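Local atomic coordinates of conserved protein (Methanosarcina mazei, PDB entry 2NR4), a protein that binds flavin mononucleotide but is of unknown function, its barrel probably related to those of the FMN-binding split-barrel flavoproteins. Residues Pro156-Asn161 and Glu189-Lys194; Asn79-Tyr82 and Leu86-Arg89; Asn161-Ala166 and Asp198-Ala203. One frame throughout, in Å; residues are numbered along the deposited sequence.

In the fold
Contact 2 sits near the centre of the chain, where the antiparallel barrel passes into helix 84-92 beside the flavin, and its chemistry is almost wholly apolar. Contacts 1 and 3 lie farther out, in the helical part, and both use the beginning of helix 158-176: contact 1 sets it against the end of helix 179-195, contact 3 against the start of helix 198-210. All three are buried. Contact 1 brings backbones together and places an arginine at the subunit interface, whereas contact 3 rests on a valine set against an alanine methyl and the carbon atoms of a glutamate. Helix 84-92 links the groups, since V88 packs against V163 of contact 3.

Contact 1 of 3, residues Pro156-Asn161 and Glu189-Lys194; sequences PNRGFN and ESLASK
OD1 of N157 is gripped by two backbone amides, one of them from G159, the residue that lies against helix 179-195. F160 N is 2.9 Å from N157 OD1 with an N-H...O angle of 157°, approaching somewhat tilted from the carbonyl plane; G159 N adds a weak, bent bond. N157 is the N-cap of helix 158-176, and its ND2 is hydrogen-bonded to C195 O, which ties the cap to the C-terminal end of helix 179-195. At G159 the two backbones come together directly. G159 CA is 3.8 Å from L191 O and 3.9 Å from A192 CA; a CB there would collide with the capping oxygen N157 OD1, though not with the other helix. A192 CB comes up beside the carbonyl O of G159. The other half of the contact is R158 with L191. R158 bends at chi3 (77°), and its guanidinium takes L191 CD2 over one face, toward the rim, with NH2 3.8 Å from that methyl. The charge is used elsewhere: NH2 and NE of R158 are salt-bridged to E165 of the second subunit, so the leucine packs on the flat face of a group already engaged across the dimer interface. The whole is an antiparallel helical hairpin, with an N-capped first helix closely packed on the end of the second.

Contact 2 of 3, residues Asn79-Tyr82 and Leu86-Arg89; sequences NVVY and LFVR
The chain leaves strand 75-79 in extended form and turns back within a few residues into helix 84-92, bringing V81 CA to 7.5 Å from L86 CA. This is a strand-to-helix connection of the antiparallel barrel, whose topology and FMN site are consistent with the split-barrel fold of FMN-binding proteins. V81 points at the helix and does most of the touching from its side. Its CG1, anti to the backbone N (chi1 158°), is the methyl that meets both L86 and F87: it is 4.0 Å from L86 CB and 3.9 Å from F87 CD2. The V81 and L86 side chains cross at about a right angle, while V81 and F87 run past each other in opposite directions, the methyl lying against the CD2-CE2 side of the ring. Beyond the pair, the ring of F87 also packs on I34 of strand 29-37 and on L164 of helix 158-176, and the F87 side chain is about 5 Å from the bound FMN and about 4 Å from the side chain of P46, a residue of the flavin site. F87 O accepts a hydrogen bond from OG1 of T91, another FMN-binding residue, a bond within helix 84-92 that holds the T91 hydroxyl to the backbone of F87. With an alanine here in place of F87, the ring would be gone and a gap would probably open between V81, L164 and the side of the flavin pocket at P46. Elsewhere on the loop, Y82 OH is hydrogen-bonded to P154 O of the second subunit. The closest approach across the two segments is polar in part: V81 O lies at the ring edge of F87, in the ring plane, 3.5 Å from CE2.

Contact 3 of 3, residues Asn161-Ala166 and Asp198-Ala203; sequences NAVLEA and DAEKKA
V163 faces helix 198-210 with both methyls: CG1 meets A203, and CG2 lies chiefly on E200 while also coming near A203 CB. CG1, anti to the backbone N (chi1 171°), meets A203 CB at 3.8 Å, methyl against methyl. CG2 lies beside the base of E200, 4.0 Å from E200 CB and equally close to its CG, with E200 O 3.9 Å away. The two side chains cross at about a right angle, and the valine touches the carbon part of the glutamate. This is plain apolar packing between the first and third helices of the three-helix unit formed by helices 158-176, 179-195 and 198-210, the V163 side chain lying about 8 Å from the bound FMN. A bend at chi2 (77°) carries the E200 carboxylate away from V163, and OE1 accepts a hydrogen bond from G197 N, the backbone amide just ahead of the helix. E200 CG, placed by the first torsion and not by this bend, packs near F160 N at the beginning of helix 158-176. V163 CG1 touches V88 CG2 of helix 84-92 as well.

Contact 1 of 3, residues Pro156-Asn161 and Glu189-Lys194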
loop_
_atom_site.group_PDB
_atom_site.type_symbol
_atom_site.label_atom_id
_atom_site.label_comp_id
_atom_site.label_asym_id
_atom_site.label_seq_id
_atom_site.Cartn_x
_atom_site.Cartn_y
_atom_site.Cartn_z
ATOM N N PRO A 156 3.919 -3.066 -2.346
ATOM C CA PRO A 156 3.946 -2.678 -0.923
ATOM C C PRO A 156 5.292 -2.051 -0.510
ATOM O O PRO A 156 6.413 -2.530 -0.881
ATOM C CB PRO A 156 3.667 -4.012 -0.194
ATOM C CG PRO A 156 2.724 -4.749 -1.194
ATOM C CD PRO A 156 3.522 -4.490 -2.486
ATOM N N ASN A 157 5.177 -0.928 0.195
ATOM C CA ASN A 157 6.355 -0.202 0.655
ATOM C C ASN A 157 6.054 0.315 2.064
ATOM O O ASN A 157 5.109 1.114 2.269
ATOM C CB ASN A 157 6.676 0.909 -0.346
ATOM C CG ASN A 157 7.913 1.705 0.044
ATOM O OD1 ASN A 157 7.932 2.392 1.073
ATOM N ND2 ASN A 157 8.946 1.620 -0.773
ATOM N N ARG A 158 6.828 -0.165 3.035
ATOM C CA ARG A 158 6.592 0.171 4.423
ATOM C C ARG A 158 6.874 1.655 4.707
ATOM O O ARG A 158 6.390 2.159 5.700
ATOM C CB ARG A 158 7.445 -0.689 5.339
ATOM C CG ARG A 158 7.067 -2.203 5.297
ATOM C CD ARG A 158 8.119 -2.935 6.072
ATOM N NE ARG A 158 7.919 -2.771 7.495
ATOM C CZ ARG A 158 8.904 -2.831 8.385
ATOM N NH1 ARG A 158 10.166 -3.046 7.988
ATOM N NH2 ARG A 158 8.622 -2.698 9.659
ATOM N N GLY A 159 7.685 2.292 3.863
ATOM C CA GLY A 159 7.980 3.735 3.954
ATOM C C GLY A 159 6.756 4.559 3.597
ATOM O O GLY A 159 6.370 5.494 4.335
ATOM N N PHE A 160 6.115 4.205 2.486
ATOM C CA PHE A 160 4.847 4.842 2.117
ATOM C C PHE A 160 3.806 4.615 3.210
ATOM O O PHE A 160 3.129 5.544 3.664
ATOM C CB PHE A 160 4.335 4.313 0.777
ATOM C CG PHE A 160 3.008 4.901 0.386
ATOM C CD1 PHE A 160 2.967 6.105 -0.315
ATOM C CD2 PHE A 160 1.791 4.305 0.794
ATOM C CE1 PHE A 160 1.761 6.704 -0.650
ATOM C CE2 PHE A 160 0.545 4.908 0.454
ATOM C CZ PHE A 160 0.537 6.131 -0.274
ATOM N N ASN A 161 3.718 3.367 3.688
ATOM C CA ASN A 161 2.764 3.039 4.738
ATOM C C ASN A 161 3.033 3.837 6.014
ATOM O O ASN A 161 2.105 4.238 6.712
ATOM C CB ASN A 161 2.818 1.532 5.021
ATOM C CG ASN A 161 2.421 0.696 3.819
ATOM O OD1 ASN A 161 1.947 1.192 2.790
ATOM N ND2 ASN A 161 2.635 -0.623 3.939
ATOM N N GLU A 189 8.974 8.163 10.922
ATOM C CA GLU A 189 10.015 8.858 10.163
ATOM C C GLU A 189 11.178 7.897 9.913
ATOM O O GLU A 189 11.741 7.876 8.818
ATOM C CB GLU A 189 10.548 10.107 10.911
ATOM C CG GLU A 189 11.410 11.012 10.012
ATOM C CD GLU A 189 12.847 10.494 9.867
ATOM O OE1 GLU A 189 13.275 9.681 10.715
ATOM O OE2 GLU A 189 13.564 10.896 8.926
ATOM N N SER A 190 11.528 7.107 10.921
ATOM C CA SER A 190 12.608 6.121 10.787
ATOM C C SER A 190 12.361 5.105 9.688
ATOM O O SER A 190 13.268 4.783 8.938
ATOM C CB SER A 190 12.881 5.414 12.111
ATOM O OG SER A 190 13.278 6.383 13.067
ATOM N N LEU A 191 11.129 4.600 9.576
ATOM C CA LEU A 191 10.792 3.663 8.510
ATOM C C LEU A 191 10.721 4.309 7.150
ATOM O O LEU A 191 11.051 3.689 6.125
ATOM C CB LEU A 191 9.462 2.965 8.814
ATOM C CG LEU A 191 9.470 1.839 9.853
ATOM C CD1 LEU A 191 8.038 1.366 10.006
ATOM C CD2 LEU A 191 10.386 0.675 9.388
ATOM N N ALA A 192 10.271 5.559 7.110
ATOM C CA ALA A 192 10.195 6.252 5.852
ATOM C C ALA A 192 11.597 6.454 5.284
ATOM O O ALA A 192 11.805 6.378 4.070
ATOM C CB ALA A 192 9.504 7.626 6.053
ATOM N N SER A 193 12.531 6.763 6.186
ATOM C CA SER A 193 13.921 6.946 5.817
ATOM C C SER A 193 14.587 5.651 5.341
ATOM O O SER A 193 15.399 5.691 4.411
ATOM C CB SER A 193 14.725 7.493 6.985
ATOM O OG SER A 193 15.932 8.014 6.433
ATOM N N LYS A 194 14.278 4.532 6.009
ATOM C CA LYS A 194 14.875 3.239 5.666
ATOM C C LYS A 194 14.237 2.662 4.431
ATOM O O LYS A 194 14.938 2.210 3.519
ATOM C CB LYS A 194 14.758 2.249 6.822
ATOM C CG LYS A 194 15.442 2.729 8.075
ATOM C CD LYS A 194 15.239 1.758 9.247
ATOM C CE LYS A 194 16.408 1.863 10.246
ATOM N NZ LYS A 194 17.712 1.594 9.536
#

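Contact 2 of 3, residues Asn79-Tyr82 and Leu86-Arg89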
loop_
_atom_site.group_PDB
_atom_site.type_symbol
_atom_site.label_atom_id
_atom_site.label_comp_id
_atom_site.label_asym_id
_atom_site.label_seq_id
_atom_site.Cartn_x
_atom_site.Cartn_y
_atom_site.Cartn_z
ATOM N N ASN A 79 -10.440 9.940 -5.066
ATOM C CA ASN A 79 -9.242 10.008 -5.912
ATOM C C ASN A 79 -8.169 9.059 -5.374
ATOM O O ASN A 79 -7.654 9.268 -4.257
ATOM C CB ASN A 79 -8.638 11.411 -5.906
ATOM C CG ASN A 79 -9.628 12.453 -6.446
ATOM O OD1 ASN A 79 -9.662 12.711 -7.651
ATOM N ND2 ASN A 79 -10.482 12.983 -5.570
ATOM N N VAL A 80 -7.819 8.072 -6.180
ATOM C CA VAL A 80 -6.743 7.125 -5.799
ATOM C C VAL A 80 -5.406 7.775 -6.077
ATOM O O VAL A 80 -5.142 8.214 -7.208
ATOM C CB VAL A 80 -6.847 5.743 -6.529
ATOM C CG1 VAL A 80 -5.598 4.891 -6.198
ATOM C CG2 VAL A 80 -8.158 5.026 -6.143
ATOM N N VAL A 81 -4.590 7.864 -5.040
ATOM C CA VAL A 81 -3.305 8.547 -5.098
ATOM C C VAL A 81 -2.246 7.615 -4.469
ATOM O O VAL A 81 -2.437 7.120 -3.350
ATOM C CB VAL A 81 -3.454 9.896 -4.336
ATOM C CG1 VAL A 81 -2.086 10.458 -3.854
ATOM C CG2 VAL A 81 -4.335 10.914 -5.154
ATOM N N TYR A 82 -1.140 7.389 -5.183
ATOM C CA TYR A 82 -0.008 6.598 -4.652
ATOM C C TYR A 82 1.148 7.509 -4.225
ATOM O O TYR A 82 2.125 7.040 -3.679
ATOM C CB TYR A 82 0.535 5.616 -5.707
ATOM C CG TYR A 82 -0.477 4.619 -6.224
ATOM C CD1 TYR A 82 -1.428 4.069 -5.391
ATOM C CD2 TYR A 82 -0.435 4.195 -7.543
ATOM C CE1 TYR A 82 -2.347 3.127 -5.867
ATOM C CE2 TYR A 82 -1.349 3.274 -8.025
ATOM C CZ TYR A 82 -2.303 2.750 -7.185
ATOM O OH TYR A 82 -3.221 1.847 -7.670
ATOM N N LEU A 86 1.305 14.194 -2.110
ATOM C CA LEU A 86 -0.092 14.660 -2.250
ATOM C C LEU A 86 -0.963 14.314 -1.050
ATOM O O LEU A 86 -1.777 15.137 -0.579
ATOM C CB LEU A 86 -0.664 14.148 -3.566
ATOM C CG LEU A 86 -1.749 14.848 -4.375
ATOM C CD1 LEU A 86 -1.531 16.394 -4.457
ATOM C CD2 LEU A 86 -1.728 14.227 -5.749
ATOM N N PHE A 87 -0.791 13.119 -0.483
ATOM C CA PHE A 87 -1.453 12.835 0.772
ATOM C C PHE A 87 -1.194 13.823 1.889
ATOM O O PHE A 87 -2.096 14.210 2.632
ATOM C CB PHE A 87 -1.067 11.423 1.303
ATOM C CG PHE A 87 -2.109 10.407 1.086
ATOM C CD1 PHE A 87 -3.135 10.250 2.006
ATOM C CD2 PHE A 87 -2.082 9.604 -0.042
ATOM C CE1 PHE A 87 -4.103 9.314 1.804
ATOM C CE2 PHE A 87 -3.057 8.674 -0.237
ATOM C CZ PHE A 87 -4.072 8.551 0.693
ATOM N N VAL A 88 0.074 14.171 2.080
ATOM C CA VAL A 88 0.429 15.004 3.195
ATOM C C VAL A 88 -0.014 16.428 2.868
ATOM O O VAL A 88 -0.570 17.092 3.709
ATOM C CB VAL A 88 1.935 14.931 3.503
ATOM C CG1 VAL A 88 2.336 15.964 4.544
ATOM C CG2 VAL A 88 2.316 13.508 4.018
ATOM N N ARG A 89 0.206 16.866 1.642
ATOM C CA ARG A 89 -0.241 18.220 1.248
ATOM C C ARG A 89 -1.748 18.372 1.394
ATOM O O ARG A 89 -2.221 19.405 1.877
ATOM C CB ARG A 89 0.165 18.512 -0.190
ATOM C CG ARG A 89 1.684 18.715 -0.357
ATOM C CD ARG A 89 2.037 19.253 -1.725
ATOM N NE ARG A 89 1.228 20.435 -2.038
ATOM C CZ ARG A 89 0.459 20.582 -3.114
ATOM N NH1 ARG A 89 0.379 19.638 -4.053
ATOM N NH2 ARG A 89 -0.246 21.713 -3.246
#

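Contact 3 of 3, residues Asn161-Ala166 and Asp198-Ala203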
loop_
_atom_site.group_PDB
_atom_site.type_symbol
_atom_site.label_atom_id
_atom_site.label_comp_id
_atom_site.label_asym_id
_atom_site.label_seq_id
_atom_site.Cartn_x
_atom_site.Cartn_y
_atom_site.Cartn_z
ATOM N N ASN A 161 3.718 3.367 3.688
ATOM C CA ASN A 161 2.764 3.039 4.738
ATOM C C ASN A 161 3.033 3.837 6.014
ATOM O O ASN A 161 2.105 4.238 6.712
ATOM C CB ASN A 161 2.818 1.532 5.021
ATOM C CG ASN A 161 2.421 0.696 3.819
ATOM O OD1 ASN A 161 1.947 1.192 2.790
ATOM N ND2 ASN A 161 2.635 -0.623 3.939
ATOM N N ALA A 162 4.315 4.082 6.307
ATOM C CA ALA A 162 4.711 4.861 7.486
ATOM C C ALA A 162 4.305 6.311 7.380
ATOM O O ALA A 162 3.910 6.938 8.401
ATOM C CB ALA A 162 6.185 4.761 7.713
ATOM N N VAL A 163 4.361 6.840 6.167
ATOM C CA VAL A 163 3.885 8.211 5.902
ATOM C C VAL A 163 2.388 8.323 6.186
ATOM O O VAL A 163 1.970 9.265 6.854
ATOM C CB VAL A 163 4.153 8.669 4.438
ATOM C CG1 VAL A 163 3.424 10.041 4.144
ATOM C CG2 VAL A 163 5.667 8.807 4.213
ATOM N N LEU A 164 1.602 7.336 5.741
ATOM C CA LEU A 164 0.166 7.290 5.991
ATOM C C LEU A 164 -0.118 7.307 7.508
ATOM O O LEU A 164 -0.975 8.067 7.995
ATOM C CB LEU A 164 -0.396 6.001 5.396
ATOM C CG LEU A 164 -1.692 6.058 4.637
ATOM C CD1 LEU A 164 -1.532 7.129 3.516
ATOM C CD2 LEU A 164 -1.989 4.638 4.012
ATOM N N GLU A 165 0.558 6.426 8.250
ATOM C CA GLU A 165 0.381 6.362 9.690
ATOM C C GLU A 165 0.800 7.668 10.334
ATOM O O GLU A 165 0.049 8.204 11.185
ATOM C CB GLU A 165 1.166 5.176 10.303
ATOM C CG GLU A 165 0.647 3.810 9.841
ATOM C CD GLU A 165 -0.827 3.573 10.160
ATOM O OE1 GLU A 165 -1.245 3.857 11.292
ATOM O OE2 GLU A 165 -1.586 3.146 9.264
ATOM N N ALA A 166 1.946 8.203 9.931
ATOM C CA ALA A 166 2.459 9.460 10.524
ATOM C C ALA A 166 1.471 10.600 10.343
ATOM O O ALA A 166 1.339 11.464 11.233
ATOM C CB ALA A 166 3.827 9.836 9.931
ATOM N N ASP A 198 12.708 8.932 -2.310
ATOM C CA ASP A 198 12.708 10.402 -2.206
ATOM C C ASP A 198 11.339 11.010 -1.879
ATOM O O ASP A 198 11.259 11.941 -1.073
ATOM C CB ASP A 198 13.243 11.054 -3.490
ATOM C CG ASP A 198 14.741 10.885 -3.648
ATOM O OD1 ASP A 198 15.384 10.507 -2.653
ATOM O OD2 ASP A 198 15.276 11.120 -4.762
ATOM N N ALA A 199 10.269 10.520 -2.511
ATOM C CA ALA A 199 8.936 11.086 -2.279
ATOM C C ALA A 199 8.487 10.928 -0.824
ATOM O O ALA A 199 7.977 11.885 -0.217
ATOM C CB ALA A 199 7.908 10.472 -3.224
ATOM N N GLU A 200 8.687 9.732 -0.254
ATOM C CA GLU A 200 8.395 9.530 1.167
ATOM C C GLU A 200 9.208 10.410 2.102
ATOM O O GLU A 200 8.701 10.933 3.109
ATOM C CB GLU A 200 8.570 8.064 1.573
ATOM C CG GLU A 200 7.475 7.160 1.041
ATOM C CD GLU A 200 7.618 6.811 -0.414
ATOM O OE1 GLU A 200 8.762 6.851 -0.932
ATOM O OE2 GLU A 200 6.572 6.495 -1.049
ATOM N N LYS A 201 10.489 10.563 1.781
ATOM C CA LYS A 201 11.346 11.358 2.641
ATOM C C LYS A 201 10.931 12.831 2.591
ATOM O O LYS A 201 10.901 13.478 3.634
ATOM C CB LYS A 201 12.829 11.104 2.341
ATOM C CG LYS A 201 13.276 9.651 2.663
ATOM C CD LYS A 201 14.734 9.421 2.167
ATOM C CE LYS A 201 15.128 7.944 2.174
ATOM N NZ LYS A 201 16.450 7.731 1.486
ATOM N N LYS A 202 10.540 13.311 1.414
ATOM C CA LYS A 202 9.952 14.655 1.244
ATOM C C LYS A 202 8.618 14.811 1.990
ATOM O O LYS A 202 8.363 15.844 2.623
ATOM C CB LYS A 202 9.738 14.995 -0.244
ATOM C CG LYS A 202 10.985 15.354 -1.040
ATOM C CD LYS A 202 10.619 16.130 -2.336
ATOM C CE LYS A 202 11.422 15.591 -3.549
ATOM N NZ LYS A 202 12.859 15.368 -3.175
ATOM N N ALA A 203 7.774 13.770 1.929
ATOM C CA ALA A 203 6.489 13.766 2.642
ATOM C C ALA A 203 6.649 13.904 4.149
ATOM O O ALA A 203 5.961 14.700 4.776
ATOM C CB ALA A 203 5.670 12.510 2.296
#